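Long-range contacts in probable TonB-dependent siderophore receptor PirA (PDB 5FR8), which probably binds iron-chelating siderophores, possibly including ferric enterobactin, at the bacterial surface in the first step of iron uptake across the outer membrane: residues Asn73-Gln78 / Leu615-Ile620; Asp218-Ile223 / Gln706-Ser711; Gly224-Gly229 / Asn272-Ala277; Lys648-Ala653 / Ser668-Ser673. One frame throughout, in Å; residues are numbered along the deposited sequence.

Contact 1 of 4, residues Asn73-Gln78 / Leu615-Ile620; sequences NSATGQ and LSLVPI
Ala75 points its CB toward the 615-620 segment, and nearly all of the close packing happens there. The methyl lands 3.4 Å from Leu617 CD1 and, on its other flank, 3.6 Å from the carbonyl O of Leu615. Leu617 answers with both branches: CD1 lies 3.5 Å and CD2 3.6 Å from Ala75 O, so the carbonyl sits against the fork of the isobutyl group. CG lies anti to the carbonyl carbon (chi1 -88°), on the side of the backbone N. No hydrogen bond spans the two segments. Beyond Ala75 the fit slackens: Gly77 N comes only within 4.3 Å of Leu617 CD2, and the side chain of Leu615 is directed away. On the partly exposed side, Ser74 and Thr76 turn their backs on 615-620 and bond to each other, OG1 of Thr76 to OG of Ser74 at 3.0 Å, within the type I turn running from Ser74 to Gly77. Hydrogen bonds outside the pair also tie 615-620 to the plug: Ser616 OG to Asp86, Leu617 O to Thr71 OG1. A plug-domain loop is thus pressed against a loop joining two barrel strands, the plug-in-barrel construction of TonB-dependent receptors.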
loop_
_atom_site.group_PDB
_atom_site.type_symbol
_atom_site.label_atom_id
_atom_site.label_comp_id
_atom_site.label_asym_id
_atom_site.label_seq_id
_atom_site.Cartn_x
_atom_site.Cartn_y
_atom_site.Cartn_z
ATOM N N ASN A 73 4.177 -5.612 -5.941
ATOM C CA ASN A 73 4.652 -5.830 -4.572
ATOM C C ASN A 73 6.136 -6.090 -4.521
ATOM O O ASN A 73 6.752 -5.948 -3.481
ATOM C CB ASN A 73 3.911 -7.019 -3.956
ATOM C CG ASN A 73 3.662 -6.857 -2.485
ATOM O OD1 ASN A 73 2.869 -5.991 -2.056
ATOM N ND2 ASN A 73 4.281 -7.729 -1.694
ATOM N N SER A 74 6.733 -6.506 -5.619
ATOM C CA SER A 74 8.183 -6.638 -5.620
ATOM C C SER A 74 8.759 -6.445 -7.015
ATOM O O SER A 74 8.094 -6.656 -8.019
ATOM C CB SER A 74 8.605 -7.990 -5.050
ATOM O OG SER A 74 8.770 -8.942 -6.077
ATOM N N ALA A 75 10.014 -6.046 -7.065
ATOM C CA ALA A 75 10.653 -5.701 -8.308
ATOM C C ALA A 75 10.948 -6.908 -9.219
ATOM O O ALA A 75 11.580 -6.745 -10.274
ATOM C CB ALA A 75 11.924 -4.953 -8.009
ATOM N N THR A 76 10.486 -8.096 -8.836
ATOM C CA THR A 76 10.663 -9.259 -9.679
ATOM C C THR A 76 9.686 -9.226 -10.840
ATOM O O THR A 76 9.862 -9.951 -11.815
ATOM C CB THR A 76 10.546 -10.619 -8.911
ATOM O OG1 THR A 76 9.210 -10.829 -8.425
ATOM C CG2 THR A 76 11.551 -10.685 -7.740
ATOM N N GLY A 77 8.662 -8.388 -10.759
ATOM C CA GLY A 77 7.620 -8.394 -11.803
ATOM C C GLY A 77 6.494 -9.419 -11.666
ATOM O O GLY A 77 5.489 -9.300 -12.365
ATOM N N GLN A 78 6.643 -10.433 -10.804
ATOM C CA GLN A 78 5.616 -11.477 -10.691
ATOM C C GLN A 78 4.376 -10.891 -10.046
ATOM O O GLN A 78 4.445 -10.135 -9.080
ATOM C CB GLN A 78 6.096 -12.670 -9.874
ATOM C CG GLN A 78 7.229 -13.441 -10.523
ATOM C CD GLN A 78 7.956 -14.371 -9.555
ATOM O OE1 GLN A 78 8.001 -14.124 -8.348
ATOM N NE2 GLN A 78 8.548 -15.432 -10.090
ATOM N N LEU A 615 14.713 -1.439 -5.538
ATOM C CA LEU A 615 13.781 -1.957 -4.554
ATOM C C LEU A 615 12.445 -2.240 -5.214
ATOM O O LEU A 615 11.748 -3.156 -4.843
ATOM C CB LEU A 615 13.606 -0.959 -3.414
ATOM C CG LEU A 615 14.873 -0.759 -2.572
ATOM C CD1 LEU A 615 14.711 0.409 -1.587
ATOM C CD2 LEU A 615 15.220 -2.036 -1.799
ATOM N N SER A 616 12.100 -1.459 -6.218
ATOM C CA SER A 616 10.732 -1.410 -6.689
ATOM C C SER A 616 10.666 -0.771 -8.084
ATOM O O SER A 616 11.188 0.290 -8.309
ATOM C CB SER A 616 9.934 -0.591 -5.702
ATOM O OG SER A 616 8.774 -0.132 -6.324
ATOM N N LEU A 617 10.015 -1.423 -9.022
ATOM C CA LEU A 617 9.992 -0.956 -10.391
ATOM C C LEU A 617 9.177 0.329 -10.502
ATOM O O LEU A 617 7.976 0.299 -10.381
ATOM C CB LEU A 617 9.382 -2.040 -11.283
ATOM C CG LEU A 617 10.278 -3.126 -11.887
ATOM C CD1 LEU A 617 11.503 -3.376 -11.041
ATOM C CD2 LEU A 617 9.493 -4.422 -12.078
ATOM N N VAL A 618 9.844 1.449 -10.743
ATOM C CA VAL A 618 9.183 2.754 -10.862
ATOM C C VAL A 618 9.919 3.611 -11.876
ATOM O O VAL A 618 11.137 3.493 -12.025
ATOM C CB VAL A 618 9.186 3.550 -9.554
ATOM C CG1 VAL A 618 8.529 2.752 -8.429
ATOM C CG2 VAL A 618 10.601 3.965 -9.184
ATOM N N PRO A 619 9.175 4.473 -12.585
ATOM C CA PRO A 619 9.811 5.243 -13.640
ATOM C C PRO A 619 10.912 6.124 -13.041
ATOM O O PRO A 619 10.804 6.541 -11.915
ATOM C CB PRO A 619 8.657 6.086 -14.207
ATOM C CG PRO A 619 7.410 5.368 -13.807
ATOM C CD PRO A 619 7.735 4.760 -12.474
ATOM N N ILE A 620 11.963 6.374 -13.801
ATOM C CA ILE A 620 13.058 7.181 -13.335
ATOM C C ILE A 620 12.594 8.621 -13.127
ATOM O O ILE A 620 13.078 9.306 -12.210
ATOM C CB ILE A 620 14.255 7.114 -14.305
ATOM C CG1 ILE A 620 15.442 7.870 -13.728
ATOM C CG2 ILE A 620 13.906 7.656 -15.680
ATOM C CD1 ILE A 620 16.695 7.659 -14.536
#

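Contact 2 of 4, residues Asp218-Ile223 / Gln706-Ser711; sequences DINKSI and QILRDS
Asn220 and Leu708 slide past each other in opposite directions, the amide of one running alongside the aliphatic chain of the other. Asn220 CG is anti to its carbonyl carbon, and beyond it OD1 accepts the backbone N of Arg709 at 2.7 Å. This bond is bent, with 136° at the hydrogen, and the donor stands well above the carbonyl plane, 58° out of it. Ile223 reaches Leu708 at a slant, its CD1 3.5 Å from Leu708 CB and 3.6 Å from Leu708 CD1. Ser222 OG touches the same methyl, CD1, at 3.4 Å, while Ile219 CG1 meets the other branch, CD2, more loosely at 4.3 Å. Leu708 thus meets four residues of 218-223, a segment that begins with a type I turn from Asp218 to Lys221. Both segments are loops between transmembrane strands of the barrel, one after strand 201-212 and the other before strand 724-731. Arg709 leaves the contact in an extended chain, and its guanidinium stands 86° to the Asn220 amide. NH1 bonds to Ala228 O and forms a salt bridge with Asp268. Asn220 is held at both amide atoms, OD1 also by Asn719 ND2, and ND2 by donating to Ala227 O.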
loop_
_atom_site.group_PDB
_atom_site.type_symbol
_atom_site.label_atom_id
_atom_site.label_comp_id
_atom_site.label_asym_id
_atom_site.label_seq_id
_atom_site.Cartn_x
_atom_site.Cartn_y
_atom_site.Cartn_z
ATOM N N ASP A 218 -7.303 -13.587 -22.521
ATOM C CA ASP A 218 -6.416 -13.584 -23.679
ATOM C C ASP A 218 -5.992 -12.169 -24.114
ATOM O O ASP A 218 -5.432 -11.988 -25.185
ATOM C CB ASP A 218 -7.052 -14.383 -24.842
ATOM C CG ASP A 218 -8.372 -13.776 -25.366
ATOM O OD1 ASP A 218 -8.925 -12.849 -24.722
ATOM O OD2 ASP A 218 -8.853 -14.244 -26.451
ATOM N N ILE A 219 -6.240 -11.176 -23.268
ATOM C CA ILE A 219 -5.954 -9.787 -23.627
ATOM C C ILE A 219 -4.501 -9.594 -24.069
ATOM O O ILE A 219 -4.231 -8.824 -24.996
ATOM C CB ILE A 219 -6.290 -8.811 -22.472
ATOM C CG1 ILE A 219 -5.997 -7.366 -22.910
ATOM C CG2 ILE A 219 -5.487 -9.162 -21.237
ATOM C CD1 ILE A 219 -6.704 -6.301 -22.097
ATOM N N ASN A 220 -3.578 -10.301 -23.415
ATOM C CA ASN A 220 -2.136 -10.102 -23.643
ATOM C C ASN A 220 -1.515 -11.018 -24.679
ATOM O O ASN A 220 -0.312 -11.048 -24.795
ATOM C CB ASN A 220 -1.372 -10.310 -22.349
ATOM C CG ASN A 220 -1.584 -9.184 -21.365
ATOM O OD1 ASN A 220 -1.485 -8.019 -21.711
ATOM N ND2 ASN A 220 -1.872 -9.534 -20.127
ATOM N N LYS A 221 -2.334 -11.747 -25.426
ATOM C CA LYS A 221 -1.858 -12.786 -26.340
ATOM C C LYS A 221 -1.168 -12.248 -27.620
ATOM O O LYS A 221 -0.227 -12.863 -28.141
ATOM C CB LYS A 221 -3.037 -13.700 -26.728
ATOM C CG LYS A 221 -2.628 -15.062 -27.264
ATOM C CD LYS A 221 -3.853 -15.912 -27.545
ATOM C CE LYS A 221 -3.477 -17.367 -27.728
ATOM N NZ LYS A 221 -4.682 -18.238 -27.721
ATOM N N SER A 222 -1.640 -11.096 -28.104
ATOM C CA SER A 222 -1.201 -10.546 -29.385
ATOM C C SER A 222 0.257 -10.173 -29.384
ATOM O O SER A 222 0.733 -9.667 -30.377
ATOM C CB SER A 222 -2.039 -9.325 -29.777
ATOM O OG SER A 222 -2.317 -8.514 -28.644
ATOM N N ILE A 223 0.975 -10.406 -28.289
ATOM C CA ILE A 223 2.435 -10.201 -28.272
ATOM C C ILE A 223 3.140 -11.411 -27.687
ATOM O O ILE A 223 4.210 -11.273 -27.095
ATOM C CB ILE A 223 2.869 -9.001 -27.402
ATOM C CG1 ILE A 223 1.963 -7.788 -27.606
ATOM C CG2 ILE A 223 4.315 -8.602 -27.706
ATOM C CD1 ILE A 223 2.072 -6.810 -26.451
ATOM N N GLN A 706 -1.762 2.223 -25.187
ATOM C CA GLN A 706 -2.109 0.994 -24.507
ATOM C C GLN A 706 -0.981 -0.014 -24.487
ATOM O O GLN A 706 -0.582 -0.532 -25.523
ATOM C CB GLN A 706 -3.299 0.325 -25.173
ATOM C CG GLN A 706 -3.670 -0.957 -24.458
ATOM C CD GLN A 706 -4.584 -1.829 -25.249
ATOM O OE1 GLN A 706 -4.368 -2.027 -26.460
ATOM N NE2 GLN A 706 -5.596 -2.395 -24.584
ATOM N N ILE A 707 -0.505 -0.342 -23.294
ATOM C CA ILE A 707 0.533 -1.353 -23.175
ATOM C C ILE A 707 -0.015 -2.653 -22.581
ATOM O O ILE A 707 -0.740 -2.620 -21.579
ATOM C CB ILE A 707 1.697 -0.866 -22.312
ATOM C CG1 ILE A 707 2.180 0.504 -22.766
ATOM C CG2 ILE A 707 2.839 -1.856 -22.389
ATOM C CD1 ILE A 707 2.866 1.289 -21.650
ATOM N N LEU A 708 0.374 -3.776 -23.193
ATOM C CA LEU A 708 0.010 -5.124 -22.743
ATOM C C LEU A 708 1.122 -5.789 -21.951
ATOM O O LEU A 708 2.296 -5.545 -22.182
ATOM C CB LEU A 708 -0.288 -6.010 -23.932
ATOM C CG LEU A 708 -1.281 -5.444 -24.943
ATOM C CD1 LEU A 708 -1.487 -6.428 -26.070
ATOM C CD2 LEU A 708 -2.600 -5.113 -24.258
ATOM N N ARG A 709 0.743 -6.612 -20.985
ATOM C CA ARG A 709 1.707 -7.212 -20.073
ATOM C C ARG A 709 2.412 -8.378 -20.730
ATOM O O ARG A 709 1.772 -9.309 -21.227
ATOM C CB ARG A 709 1.026 -7.676 -18.793
ATOM C CG ARG A 709 1.963 -8.288 -17.767
ATOM C CD ARG A 709 1.147 -8.645 -16.550
ATOM N NE ARG A 709 1.869 -9.414 -15.537
ATOM C CZ ARG A 709 1.290 -10.315 -14.749
ATOM N NH1 ARG A 709 -0.017 -10.588 -14.880
ATOM N NH2 ARG A 709 2.024 -10.951 -13.840
ATOM N N ASP A 710 3.738 -8.304 -20.717
ATOM C CA ASP A 710 4.587 -9.255 -21.407
ATOM C C ASP A 710 5.110 -10.228 -20.380
ATOM O O ASP A 710 5.810 -9.828 -19.457
ATOM C CB ASP A 710 5.743 -8.497 -22.048
ATOM C CG ASP A 710 6.529 -9.322 -23.034
ATOM O OD1 ASP A 710 6.511 -10.557 -22.920
ATOM O OD2 ASP A 710 7.184 -8.716 -23.923
ATOM N N SER A 711 4.755 -11.499 -20.538
ATOM C CA SER A 711 5.331 -12.549 -19.712
ATOM C C SER A 711 6.797 -12.799 -20.025
ATOM O O SER A 711 7.559 -13.184 -19.140
ATOM C CB SER A 711 4.562 -13.842 -19.879
ATOM O OG SER A 711 4.560 -14.211 -21.240
#

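Contact 3 of 4, residues Gly224-Gly229 / Asn272-Ala277; sequences GSTAAG and NANAEA
The carboxamide of Asn272 lies flat against Ala227, whose CB and CA both stand over the same face of the amide, each about 3.3 Å from its plane. These are two loops between neighbouring barrel strands of the TonB-dependent receptor fold, one following strand 201-212 and the other following strand 250-264, in contact with one another. Ala227 CB is 3.6 Å from Asn272 CG and 3.4 Å from Asn272 OD1, a van der Waals contact without a hydrogen bond. Arg709, from contact 2, touches the Asn272 side chain as well. The second flat group, the amide of Asn274, plays little part: that residue meets the contact through its CB, 4.0 Å from Thr226 CG2, and the two side chains cross at about a right angle. The polar link between the loops is supplied by Thr226. Its CG2 is anti to the carbonyl carbon, which leaves OG1 between the backbone N and the carbonyl carbon (chi1 48°) and facing Asn272. The 224-229 loop is also tied to 706-711: Ser225 OG accepts from Ser711 N, and Thr226 N donates to Ser711 OG. The hydroxyl OG1 of Thr226 gives its hydrogen bond to Asn272 O at 2.7 Å, with a C=O...donor angle of 162°.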
loop_
_atom_site.group_PDB
_atom_site.type_symbol
_atom_site.label_atom_id
_atom_site.label_comp_id
_atom_site.label_asym_id
_atom_site.label_seq_id
_atom_site.Cartn_x
_atom_site.Cartn_y
_atom_site.Cartn_z
ATOM N N GLY A 224 2.535 -12.591 -27.832
ATOM C CA GLY A 224 3.172 -13.851 -27.424
ATOM C C GLY A 224 3.200 -14.085 -25.927
ATOM O O GLY A 224 4.004 -14.875 -25.437
ATOM N N SER A 225 2.318 -13.408 -25.191
ATOM C CA SER A 225 2.392 -13.365 -23.732
ATOM C C SER A 225 1.264 -14.168 -23.084
ATOM O O SER A 225 0.100 -14.129 -23.524
ATOM C CB SER A 225 2.375 -11.911 -23.213
ATOM O OG SER A 225 2.422 -11.853 -21.783
ATOM N N THR A 226 1.638 -14.876 -22.017
ATOM C CA THR A 226 0.731 -15.727 -21.271
ATOM C C THR A 226 0.325 -15.113 -19.932
ATOM O O THR A 226 -0.395 -15.734 -19.151
ATOM C CB THR A 226 1.408 -17.061 -20.976
ATOM O OG1 THR A 226 2.724 -16.797 -20.463
ATOM C CG2 THR A 226 1.492 -17.914 -22.251
ATOM N N ALA A 227 0.787 -13.895 -19.673
ATOM C CA ALA A 227 0.452 -13.235 -18.427
ATOM C C ALA A 227 -0.977 -12.767 -18.465
ATOM O O ALA A 227 -1.466 -12.358 -19.510
ATOM C CB ALA A 227 1.369 -12.064 -18.163
ATOM N N ALA A 228 -1.640 -12.828 -17.316
ATOM C CA ALA A 228 -3.011 -12.395 -17.215
ATOM C C ALA A 228 -3.119 -10.881 -17.150
ATOM O O ALA A 228 -2.187 -10.191 -16.725
ATOM C CB ALA A 228 -3.634 -12.998 -15.980
ATOM N N GLY A 229 -4.282 -10.376 -17.550
ATOM C CA GLY A 229 -4.613 -8.967 -17.403
ATOM C C GLY A 229 -5.042 -8.690 -15.979
ATOM O O GLY A 229 -4.732 -9.449 -15.056
ATOM N N ASN A 272 2.997 -17.147 -14.679
ATOM C CA ASN A 272 2.315 -16.788 -15.931
ATOM C C ASN A 272 2.014 -17.958 -16.860
ATOM O O ASN A 272 2.179 -17.837 -18.078
ATOM C CB ASN A 272 3.115 -15.738 -16.711
ATOM C CG ASN A 272 3.098 -14.385 -16.040
ATOM O OD1 ASN A 272 2.090 -13.958 -15.474
ATOM N ND2 ASN A 272 4.219 -13.709 -16.088
ATOM N N ALA A 273 1.560 -19.073 -16.298
ATOM C CA ALA A 273 1.190 -20.225 -17.101
ATOM C C ALA A 273 0.168 -19.813 -18.155
ATOM O O ALA A 273 -0.467 -18.762 -18.040
ATOM C CB ALA A 273 0.613 -21.330 -16.220
ATOM N N ASN A 274 -0.013 -20.654 -19.172
ATOM C CA ASN A 274 -1.051 -20.397 -20.158
ATOM C C ASN A 274 -2.406 -20.847 -19.621
ATOM O O ASN A 274 -2.783 -22.027 -19.729
ATOM C CB ASN A 274 -0.754 -21.078 -21.487
ATOM C CG ASN A 274 -1.740 -20.681 -22.569
ATOM O OD1 ASN A 274 -2.560 -19.777 -22.388
ATOM N ND2 ASN A 274 -1.668 -21.360 -23.699
ATOM N N ALA A 275 -3.121 -19.877 -19.052
ATOM C CA ALA A 275 -4.353 -20.135 -18.366
ATOM C C ALA A 275 -5.277 -20.981 -19.220
ATOM O O ALA A 275 -5.711 -22.040 -18.789
ATOM C CB ALA A 275 -5.028 -18.833 -17.983
ATOM N N GLU A 276 -5.577 -20.522 -20.434
ATOM C CA GLU A 276 -6.605 -21.185 -21.269
ATOM C C GLU A 276 -6.296 -22.648 -21.571
ATOM O O GLU A 276 -7.216 -23.446 -21.733
ATOM C CB GLU A 276 -6.987 -20.382 -22.530
ATOM C CG GLU A 276 -5.883 -20.001 -23.497
ATOM C CD GLU A 276 -6.366 -19.016 -24.574
ATOM O OE1 GLU A 276 -7.527 -18.548 -24.482
ATOM O OE2 GLU A 276 -5.592 -18.701 -25.518
ATOM N N ALA A 277 -5.017 -23.012 -21.598
ATOM C CA ALA A 277 -4.628 -24.400 -21.849
ATOM C C ALA A 277 -4.113 -25.096 -20.581
ATOM O O ALA A 277 -3.329 -26.033 -20.659
ATOM C CB ALA A 277 -3.587 -24.460 -22.964
#

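Contact 4 of 4, residues Lys648-Ala653 / Ser668-Ser673; sequences KSRQFA and SALKPS
Ser649 OG is gripped from two directions: it receives the backbone N of Ser673 across the contact at 3.2 Å, with 157° at the hydrogen, and it donates to the carbonyl O of Arg650, the next residue, at 2.7 Å. OG sits between the backbone N and the carbonyl carbon (chi1 76°), within range of both partners. A second bond closes the pair, Ser649 N to Ser673 O at 3.0 Å. Farther along, no hydrogen bond crosses, and aliphatic groups rest on polar ones. Leu670 lays CD2 against the backbone from Gln651 to Ala653, 3.7 Å from Phe652 N, and its CD1 comes to 4.0 Å from Arg650 NH1, the two side chains crossing at about a right angle. That guanidinium has its main partners outside, in salt bridges to Glu658 and Glu654. Pro672 rests its CB 3.5 Å from OE1 of Gln651, whose chain bends back at chi2. Asn613 OD1 supports the first segment by accepting from the backbone N of both Gln651 and Phe652. The touching parts run antiparallel, 173° apart, where strand 635-648 ends and strand 674-687 is about to begin, so the long loop between these paired barrel strands leaves and returns side by side.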
loop_
_atom_site.group_PDB
_atom_site.type_symbol
_atom_site.label_atom_id
_atom_site.label_comp_id
_atom_site.label_asym_id
_atom_site.label_seq_id
_atom_site.Cartn_x
_atom_site.Cartn_y
_atom_site.Cartn_z
ATOM N N LYS A 648 13.201 0.709 -15.665
ATOM C CA LYS A 648 14.153 -0.393 -15.851
ATOM C C LYS A 648 13.784 -1.583 -14.976
ATOM O O LYS A 648 13.191 -1.434 -13.885
ATOM C CB LYS A 648 15.598 0.022 -15.565
ATOM C CG LYS A 648 15.801 0.634 -14.192
ATOM C CD LYS A 648 17.237 0.625 -13.696
ATOM C CE LYS A 648 17.264 1.462 -12.409
ATOM N NZ LYS A 648 18.327 1.094 -11.420
ATOM N N SER A 649 14.139 -2.771 -15.465
ATOM C CA SER A 649 13.910 -4.004 -14.743
ATOM C C SER A 649 15.038 -4.221 -13.766
ATOM O O SER A 649 16.060 -3.542 -13.851
ATOM C CB SER A 649 13.959 -5.155 -15.716
ATOM O OG SER A 649 15.309 -5.431 -16.049
ATOM N N ARG A 650 14.864 -5.178 -12.856
ATOM C CA ARG A 650 15.975 -5.667 -12.047
ATOM C C ARG A 650 17.166 -5.923 -12.992
ATOM O O ARG A 650 16.971 -6.385 -14.103
ATOM C CB ARG A 650 15.590 -6.948 -11.288
ATOM C CG ARG A 650 14.645 -6.742 -10.110
ATOM C CD ARG A 650 14.114 -8.067 -9.548
ATOM N NE ARG A 650 15.188 -8.869 -8.956
ATOM C CZ ARG A 650 15.725 -9.954 -9.512
ATOM N NH1 ARG A 650 15.269 -10.411 -10.677
ATOM N NH2 ARG A 650 16.719 -10.595 -8.899
ATOM N N GLN A 651 18.382 -5.590 -12.550
ATOM C CA GLN A 651 19.567 -5.633 -13.399
ATOM C C GLN A 651 20.505 -6.798 -13.111
ATOM O O GLN A 651 21.379 -7.093 -13.949
ATOM C CB GLN A 651 20.382 -4.353 -13.253
ATOM C CG GLN A 651 19.684 -3.119 -13.786
ATOM C CD GLN A 651 19.243 -3.263 -15.231
ATOM O OE1 GLN A 651 20.043 -3.565 -16.101
ATOM N NE2 GLN A 651 17.952 -3.079 -15.481
ATOM N N PHE A 652 20.367 -7.439 -11.941
ATOM C CA PHE A 652 21.372 -8.415 -11.510
ATOM C C PHE A 652 20.762 -9.672 -10.913
ATOM O O PHE A 652 19.886 -9.611 -10.091
ATOM C CB PHE A 652 22.357 -7.817 -10.493
ATOM C CG PHE A 652 23.095 -6.631 -10.994
ATOM C CD1 PHE A 652 23.891 -6.720 -12.115
ATOM C CD2 PHE A 652 22.976 -5.389 -10.336
ATOM C CE1 PHE A 652 24.571 -5.610 -12.577
ATOM C CE2 PHE A 652 23.648 -4.274 -10.815
ATOM C CZ PHE A 652 24.451 -4.391 -11.936
ATOM N N ALA A 653 21.306 -10.805 -11.312
ATOM C CA ALA A 653 20.829 -12.094 -10.894
ATOM C C ALA A 653 21.075 -12.332 -9.423
ATOM O O ALA A 653 22.139 -11.951 -8.916
ATOM C CB ALA A 653 21.532 -13.163 -11.719
ATOM N N SER A 668 17.808 -19.282 -19.816
ATOM C CA SER A 668 16.961 -18.845 -18.691
ATOM C C SER A 668 17.627 -17.769 -17.847
ATOM O O SER A 668 17.111 -17.427 -16.792
ATOM C CB SER A 668 16.620 -20.024 -17.766
ATOM O OG SER A 668 16.113 -21.123 -18.488
ATOM N N ALA A 669 18.781 -17.267 -18.285
ATOM C CA ALA A 669 19.493 -16.222 -17.535
ATOM C C ALA A 669 18.724 -14.919 -17.579
ATOM O O ALA A 669 17.860 -14.718 -18.420
ATOM C CB ALA A 669 20.893 -16.008 -18.085
ATOM N N LEU A 670 19.037 -14.034 -16.661
ATOM C CA LEU A 670 18.336 -12.779 -16.588
ATOM C C LEU A 670 18.457 -11.978 -17.892
ATOM O O LEU A 670 19.499 -11.957 -18.520
ATOM C CB LEU A 670 18.872 -11.975 -15.420
ATOM C CG LEU A 670 17.891 -10.922 -14.947
ATOM C CD1 LEU A 670 16.683 -11.571 -14.286
ATOM C CD2 LEU A 670 18.601 -9.976 -13.983
ATOM N N LYS A 671 17.380 -11.307 -18.283
ATOM C CA LYS A 671 17.313 -10.542 -19.533
ATOM C C LYS A 671 16.781 -9.128 -19.183
ATOM O O LYS A 671 15.588 -8.808 -19.336
ATOM C CB LYS A 671 16.409 -11.312 -20.520
ATOM C CG LYS A 671 15.863 -10.570 -21.737
ATOM C CD LYS A 671 16.337 -11.168 -23.065
ATOM C CE LYS A 671 16.192 -10.166 -24.208
ATOM N NZ LYS A 671 16.372 -10.811 -25.537
ATOM N N PRO A 672 17.678 -8.274 -18.668
ATOM C CA PRO A 672 17.282 -6.933 -18.267
ATOM C C PRO A 672 16.731 -6.168 -19.454
ATOM O O PRO A 672 17.263 -6.295 -20.537
ATOM C CB PRO A 672 18.596 -6.322 -17.784
ATOM C CG PRO A 672 19.413 -7.494 -17.362
ATOM C CD PRO A 672 19.106 -8.512 -18.405
ATOM N N SER A 673 15.652 -5.422 -19.235
ATOM C CA SER A 673 14.994 -4.637 -20.271
ATOM C C SER A 673 14.336 -3.456 -19.597
ATOM O O SER A 673 14.210 -3.427 -18.381
ATOM C CB SER A 673 13.936 -5.451 -21.012
ATOM O OG SER A 673 13.120 -6.172 -20.126
#

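How the contacts relate
The four contacts fall into two pairs. Contacts 2 and 3 are the closer pair, centres about 9 Å apart, joined where Asn220 O packs 3.2 Å from Ser225 CB and by a modelled salt bridge between Lys221 and Glu276, whose very short length is doubtful; they share the loop after strand 201-212. Contacts 1 and 4, centres about 12 Å apart, meet where Leu617 CD1 packs 3.8 Å from Lys648 O. Between the pairs, Gly77 O lies 4.1 Å from Arg709 NH2, a packing contact between contacts 1 and 2. Contacts 3 and 4 come no nearer than about 12 Å between nearest atoms. Contact 1 alone joins plug to barrel; the others link barrel loops.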